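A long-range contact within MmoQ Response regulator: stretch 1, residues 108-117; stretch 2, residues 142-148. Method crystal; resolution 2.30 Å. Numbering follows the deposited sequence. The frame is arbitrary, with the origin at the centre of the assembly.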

ATOM      1  N   ALA A 108     -13.473  -2.941   1.686  1.00 27.79           N
ATOM      2  CA  ALA A 108     -13.220  -1.512   1.835  1.00 31.72           C
ATOM      3  C   ALA A 108     -11.724  -1.262   1.767  1.00 31.73           C
ATOM      4  O   ALA A 108     -11.263  -0.321   1.110  1.00 32.34           O
ATOM      5  CB  ALA A 108     -13.814  -0.960   3.153  1.00 24.20           C
ATOM      6  N   TYR A 109     -10.963  -2.115   2.441  1.00 29.87           N
ATOM      7  CA  TYR A 109      -9.521  -1.953   2.452  1.00 25.15           C
ATOM      8  C   TYR A 109      -8.974  -2.030   1.025  1.00 25.47           C
ATOM      9  O   TYR A 109      -8.169  -1.193   0.621  1.00 23.70           O
ATOM     10  CB  TYR A 109      -8.837  -2.985   3.353  1.00 24.66           C
ATOM     11  CG  TYR A 109      -7.364  -3.072   3.069  1.00 23.96           C
ATOM     12  CD1 TYR A 109      -6.473  -2.142   3.603  1.00 21.14           C
ATOM     13  CD2 TYR A 109      -6.866  -4.048   2.217  1.00 23.38           C
ATOM     14  CE1 TYR A 109      -5.115  -2.203   3.312  1.00 22.30           C
ATOM     15  CE2 TYR A 109      -5.512  -4.126   1.923  1.00 24.04           C
ATOM     16  CZ  TYR A 109      -4.642  -3.204   2.466  1.00 24.44           C
ATOM     17  OH  TYR A 109      -3.300  -3.284   2.147  1.00 20.73           O
ATOM     18  N   TRP A 110      -9.421  -3.011   0.248  1.00 26.92           N
ATOM     19  CA  TRP A 110      -8.865  -3.176  -1.096  1.00 25.47           C
ATOM     20  C   TRP A 110      -9.315  -2.057  -2.009  1.00 27.05           C
ATOM     21  O   TRP A 110      -8.556  -1.585  -2.851  1.00 23.68           O
ATOM     22  CB  TRP A 110      -9.201  -4.546  -1.699  1.00 21.71           C
ATOM     23  CG  TRP A 110      -8.344  -5.645  -1.117  1.00 27.73           C
ATOM     24  CD1 TRP A 110      -6.984  -5.632  -0.975  1.00 29.94           C
ATOM     25  CD2 TRP A 110      -8.785  -6.899  -0.595  1.00 27.56           C
ATOM     26  NE1 TRP A 110      -6.556  -6.792  -0.389  1.00 27.93           N
ATOM     27  CE2 TRP A 110      -7.643  -7.590  -0.148  1.00 27.76           C
ATOM     28  CE3 TRP A 110     -10.042  -7.508  -0.473  1.00 29.81           C
ATOM     29  CZ2 TRP A 110      -7.711  -8.871   0.417  1.00 25.93           C
ATOM     30  CZ3 TRP A 110     -10.112  -8.785   0.093  1.00 28.37           C
ATOM     31  CH2 TRP A 110      -8.954  -9.444   0.535  1.00 29.07           C
ATOM     32  N   GLN A 111     -10.554  -1.625  -1.839  1.00 25.58           N
ATOM     33  CA  GLN A 111     -11.073  -0.563  -2.680  1.00 25.16           C
ATOM     34  C   GLN A 111     -10.298   0.729  -2.410  1.00 28.47           C
ATOM     35  O   GLN A 111      -9.844   1.416  -3.330  1.00 27.95           O
ATOM     36  CB  GLN A 111     -12.573  -0.377  -2.427  1.00 32.03           C
ATOM     37  CG  GLN A 111     -13.183   0.795  -3.170  1.00 39.45           C
ATOM     38  CD  GLN A 111     -14.625   1.034  -2.775  1.00 49.16           C
ATOM     39  OE1 GLN A 111     -14.986   1.009  -1.592  1.00 51.88           O
ATOM     40  NE2 GLN A 111     -15.459   1.276  -3.770  1.00 52.22           N
ATOM     41  N   LYS A 112     -10.120   1.048  -1.136  1.00 32.29           N
ATOM     42  CA  LYS A 112      -9.450   2.284  -0.757  1.00 30.33           C
ATOM     43  C   LYS A 112      -7.970   2.279  -1.151  1.00 32.19           C
ATOM     44  O   LYS A 112      -7.428   3.302  -1.562  1.00 32.77           O
ATOM     45  CB  LYS A 112      -9.601   2.498   0.739  1.00 38.76           C
ATOM     46  CG  LYS A 112      -8.861   3.691   1.293  1.00 51.46           C
ATOM     47  CD  LYS A 112      -9.556   4.107   2.560  1.00 61.75           C
ATOM     48  CE  LYS A 112     -11.060   4.063   2.329  1.00 69.30           C
ATOM     49  NZ  LYS A 112     -11.824   3.676   3.549  1.00 75.33           N
ATOM     50  N   SER A 113      -7.318   1.124  -1.035  1.00 30.36           N
ATOM     51  CA  SER A 113      -5.887   1.035  -1.327  1.00 29.57           C
ATOM     52  C   SER A 113      -5.599   1.341  -2.805  1.00 28.46           C
ATOM     53  O   SER A 113      -4.674   2.090  -3.135  1.00 24.38           O
ATOM     54  CB  SER A 113      -5.347  -0.346  -0.928  1.00 28.98           C
ATOM     55  OG  SER A 113      -5.284  -0.470   0.489  1.00 32.40           O
ATOM     56  N   LEU A 114      -6.415   0.777  -3.687  1.00 24.49           N
ATOM     57  CA  LEU A 114      -6.281   1.021  -5.111  1.00 26.39           C
ATOM     58  C   LEU A 114      -6.617   2.477  -5.460  1.00 29.26           C
ATOM     59  O   LEU A 114      -5.880   3.132  -6.208  1.00 27.40           O
ATOM     60  CB  LEU A 114      -7.197   0.076  -5.889  1.00 26.09           C
ATOM     61  CG  LEU A 114      -7.156   0.255  -7.409  1.00 29.51           C
ATOM     62  CD1 LEU A 114      -5.721   0.081  -7.939  1.00 25.96           C
ATOM     63  CD2 LEU A 114      -8.110  -0.738  -8.066  1.00 29.33           C
ATOM     64  N   ALA A 115      -7.730   2.977  -4.921  1.00 23.13           N
ATOM     65  CA  ALA A 115      -8.171   4.333  -5.229  1.00 25.13           C
ATOM     66  C   ALA A 115      -7.074   5.312  -4.830  1.00 27.68           C
ATOM     67  O   ALA A 115      -6.764   6.249  -5.572  1.00 26.94           O
ATOM     68  CB  ALA A 115      -9.498   4.665  -4.503  1.00 19.53           C
ATOM     69  N   ARG A 116      -6.482   5.082  -3.656  1.00 22.57           N
ATOM     70  CA  ARG A 116      -5.381   5.920  -3.198  1.00 20.89           C
ATOM     71  C   ARG A 116      -4.158   5.797  -4.107  1.00 23.32           C
ATOM     72  O   ARG A 116      -3.546   6.797  -4.469  1.00 27.15           O
ATOM     73  CB  ARG A 116      -5.007   5.593  -1.750  1.00 21.76           C
ATOM     74  CG  ARG A 116      -4.011   6.572  -1.147  1.00 21.52           C
ATOM     75  CD  ARG A 116      -3.711   6.212   0.304  1.00 24.76           C
ATOM     76  NE  ARG A 116      -3.314   4.819   0.392  1.00 28.34           N
ATOM     77  CZ  ARG A 116      -3.873   3.924   1.196  1.00 29.30           C
ATOM     78  NH1 ARG A 116      -4.842   4.283   2.020  1.00 24.89           N
ATOM     79  NH2 ARG A 116      -3.454   2.666   1.171  1.00 31.98           N
ATOM     80  N   ALA A 117      -3.794   4.572  -4.477  1.00 24.31           N
ATOM     81  CA  ALA A 117      -2.689   4.371  -5.410  1.00 22.51           C
ATOM     82  C   ALA A 117      -2.946   5.178  -6.686  1.00 23.81           C
ATOM     83  O   ALA A 117      -2.060   5.877  -7.179  1.00 25.92           O
ATOM     84  CB  ALA A 117      -2.536   2.895  -5.745  1.00 19.26           C
TER
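Stretch 2 142-148: ADVGRLA

The strongest link between the two stretches is a salt bridge. Arg-116 NH2 donates a hydrogen bond to Asp-143 OD1 over 3.1 Å, with an N-H...O angle of 147°, and the carboxylate oxygen lies at the edge of the guanidinium, near its plane, where the N-H groups can reach it. An arginine suits this place because its long side chain, with chi1 and chi2 both t, carries the charge from the helix to the acid. Asp-143 meets it from a loop residue whose CA-to-CB bond points sideways; with chi1 in the p well, the carboxylate nevertheless comes nearer to the helix.

Two waters extend this polar centre. Water 1 accepts a hydrogen bond from Tyr-109 OH at 2.6 Å and donates to Asp-143 OD1 at 2.9 Å, with a longer bond to Ser-113 OG at 3.3 Å. Water 2 donates to Asp-143 OD2 at 2.8 Å and to Ser-113 OG at 3.0 Å, and accepts from Arg-116 NH1 at 3.2 Å. Ser-113 therefore serves the contact mainly through water: its OG stays 3.8 Å from Asp-143 OD1, and it also donates to its own helix, to Tyr-109 O at 3.0 Å. A small hydroxyl side chain can do both. Within stretch 2, Arg-146 NE lies 3.6 Å from Asp-143 OD2 in a second salt bridge, so the carboxylate faces positive charge from both stretches.

Around this centre the packing is less polar. The methyl of Ala-142 lies over one face of the Arg-116 guanidinium, its CB 3.6 Å from NE, as a small apolar group can without competing for the in-plane N-H groups. Tyr-109, with chi1 t, points toward stretch 2 and loses the most surface to it. Its CE1 is 3.4 Å from Asp-143 OD1, which sits at the ring edge, while its OH approaches Val-144 CA at 3.6 Å and Val-144 CG2 at 3.8 Å. On the apolar side, Tyr-109 CE2 packs 3.5 Å from Leu-147 CG, where a branched apolar side chain gives the ring carbons a nonpolar neighbour.

Stretch 1 is helical throughout, whereas stretch 2 passes from a loop at Ala-142 and Asp-143 into a helix that continues beyond Ala-148. The two run in opposite senses: Tyr-109 CA lies 7.9 Å from Leu-147 CA, and Ser-113 CA lies 7.6 Å from Ala-142 CA. Gly-145 and Ala-148 make no contact with stretch 1, and the contact buries 339 Å² in all.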

ATOM      1  N   ALA A 142       0.322   1.992   1.439  1.00 25.10           N
ATOM      2  CA  ALA A 142       0.416   2.974   2.531  1.00 23.87           C
ATOM      3  C   ALA A 142      -0.121   2.541   3.909  1.00 25.36           C
ATOM      4  O   ALA A 142       0.254   3.123   4.941  1.00 23.01           O
ATOM      5  CB  ALA A 142      -0.241   4.296   2.100  1.00 24.94           C
ATOM      6  N   ASP A 143      -1.014   1.553   3.941  1.00 26.11           N
ATOM      7  CA  ASP A 143      -1.491   1.038   5.230  1.00 27.31           C
ATOM      8  C   ASP A 143      -1.631  -0.482   5.233  1.00 28.30           C
ATOM      9  O   ASP A 143      -2.528  -1.051   5.872  1.00 25.83           O
ATOM     10  CB  ASP A 143      -2.780   1.736   5.691  1.00 28.89           C
ATOM     11  CG  ASP A 143      -3.923   1.578   4.712  1.00 38.19           C
ATOM     12  OD1 ASP A 143      -3.771   0.860   3.697  1.00 43.49           O
ATOM     13  OD2 ASP A 143      -4.982   2.188   4.956  1.00 44.36           O
ATOM     14  N   VAL A 144      -0.710  -1.133   4.532  1.00 23.96           N
ATOM     15  CA  VAL A 144      -0.687  -2.578   4.471  1.00 21.82           C
ATOM     16  C   VAL A 144      -0.523  -3.198   5.870  1.00 23.26           C
ATOM     17  O   VAL A 144      -0.861  -4.358   6.083  1.00 23.79           O
ATOM     18  CB  VAL A 144       0.419  -3.077   3.506  1.00 24.42           C
ATOM     19  CG1 VAL A 144       1.811  -2.886   4.121  1.00 20.19           C
ATOM     20  CG2 VAL A 144       0.183  -4.527   3.157  1.00 16.08           C
ATOM     21  N   GLY A 145      -0.026  -2.418   6.825  1.00 17.08           N
ATOM     22  CA  GLY A 145      -0.010  -2.850   8.209  1.00 18.41           C
ATOM     23  C   GLY A 145      -1.382  -3.233   8.763  1.00 21.00           C
ATOM     24  O   GLY A 145      -1.477  -4.067   9.665  1.00 20.17           O
ATOM     25  N   ARG A 146      -2.448  -2.638   8.236  1.00 19.68           N
ATOM     26  CA  ARG A 146      -3.803  -2.989   8.681  1.00 20.81           C
ATOM     27  C   ARG A 146      -4.144  -4.410   8.260  1.00 24.63           C
ATOM     28  O   ARG A 146      -4.596  -5.218   9.078  1.00 28.01           O
ATOM     29  CB  ARG A 146      -4.851  -2.045   8.102  1.00 22.71           C
ATOM     30  CG  ARG A 146      -4.753  -0.596   8.553  1.00 25.07           C
ATOM     31  CD  ARG A 146      -5.975   0.152   8.050  1.00 30.03           C
ATOM     32  NE  ARG A 146      -5.904   1.579   8.333  1.00 39.26           N
ATOM     33  CZ  ARG A 146      -6.420   2.170   9.411  1.00 44.51           C
ATOM     34  NH1 ARG A 146      -7.066   1.464  10.343  1.00 47.75           N
ATOM     35  NH2 ARG A 146      -6.295   3.484   9.553  1.00 39.88           N
ATOM     36  N   LEU A 147      -3.931  -4.703   6.977  1.00 20.75           N
ATOM     37  CA  LEU A 147      -4.106  -6.054   6.441  1.00 24.63           C
ATOM     38  C   LEU A 147      -3.308  -7.072   7.271  1.00 23.34           C
ATOM     39  O   LEU A 147      -3.805  -8.145   7.602  1.00 22.21           O
ATOM     40  CB  LEU A 147      -3.607  -6.102   4.997  1.00 24.24           C
ATOM     41  CG  LEU A 147      -4.395  -6.821   3.899  1.00 28.20           C
ATOM     42  CD1 LEU A 147      -3.458  -7.676   3.097  1.00 23.46           C
ATOM     43  CD2 LEU A 147      -5.586  -7.636   4.415  1.00 30.03           C
ATOM     44  N   ALA A 148      -2.062  -6.728   7.594  1.00 16.35           N
ATOM     45  CA  ALA A 148      -1.187  -7.637   8.324  1.00 18.90           C
ATOM     46  C   ALA A 148      -1.695  -7.977   9.727  1.00 19.85           C
ATOM     47  O   ALA A 148      -1.635  -9.122  10.142  1.00 22.14           O
ATOM     48  CB  ALA A 148       0.228  -7.078   8.390  1.00 17.82           C
TER
HETATM   49  O   HOH W   1      -2.366  -0.877   1.861  1.00 20.27           O
HETATM   50  O   HOH W   2      -6.298   1.476   2.580  1.00 42.50           O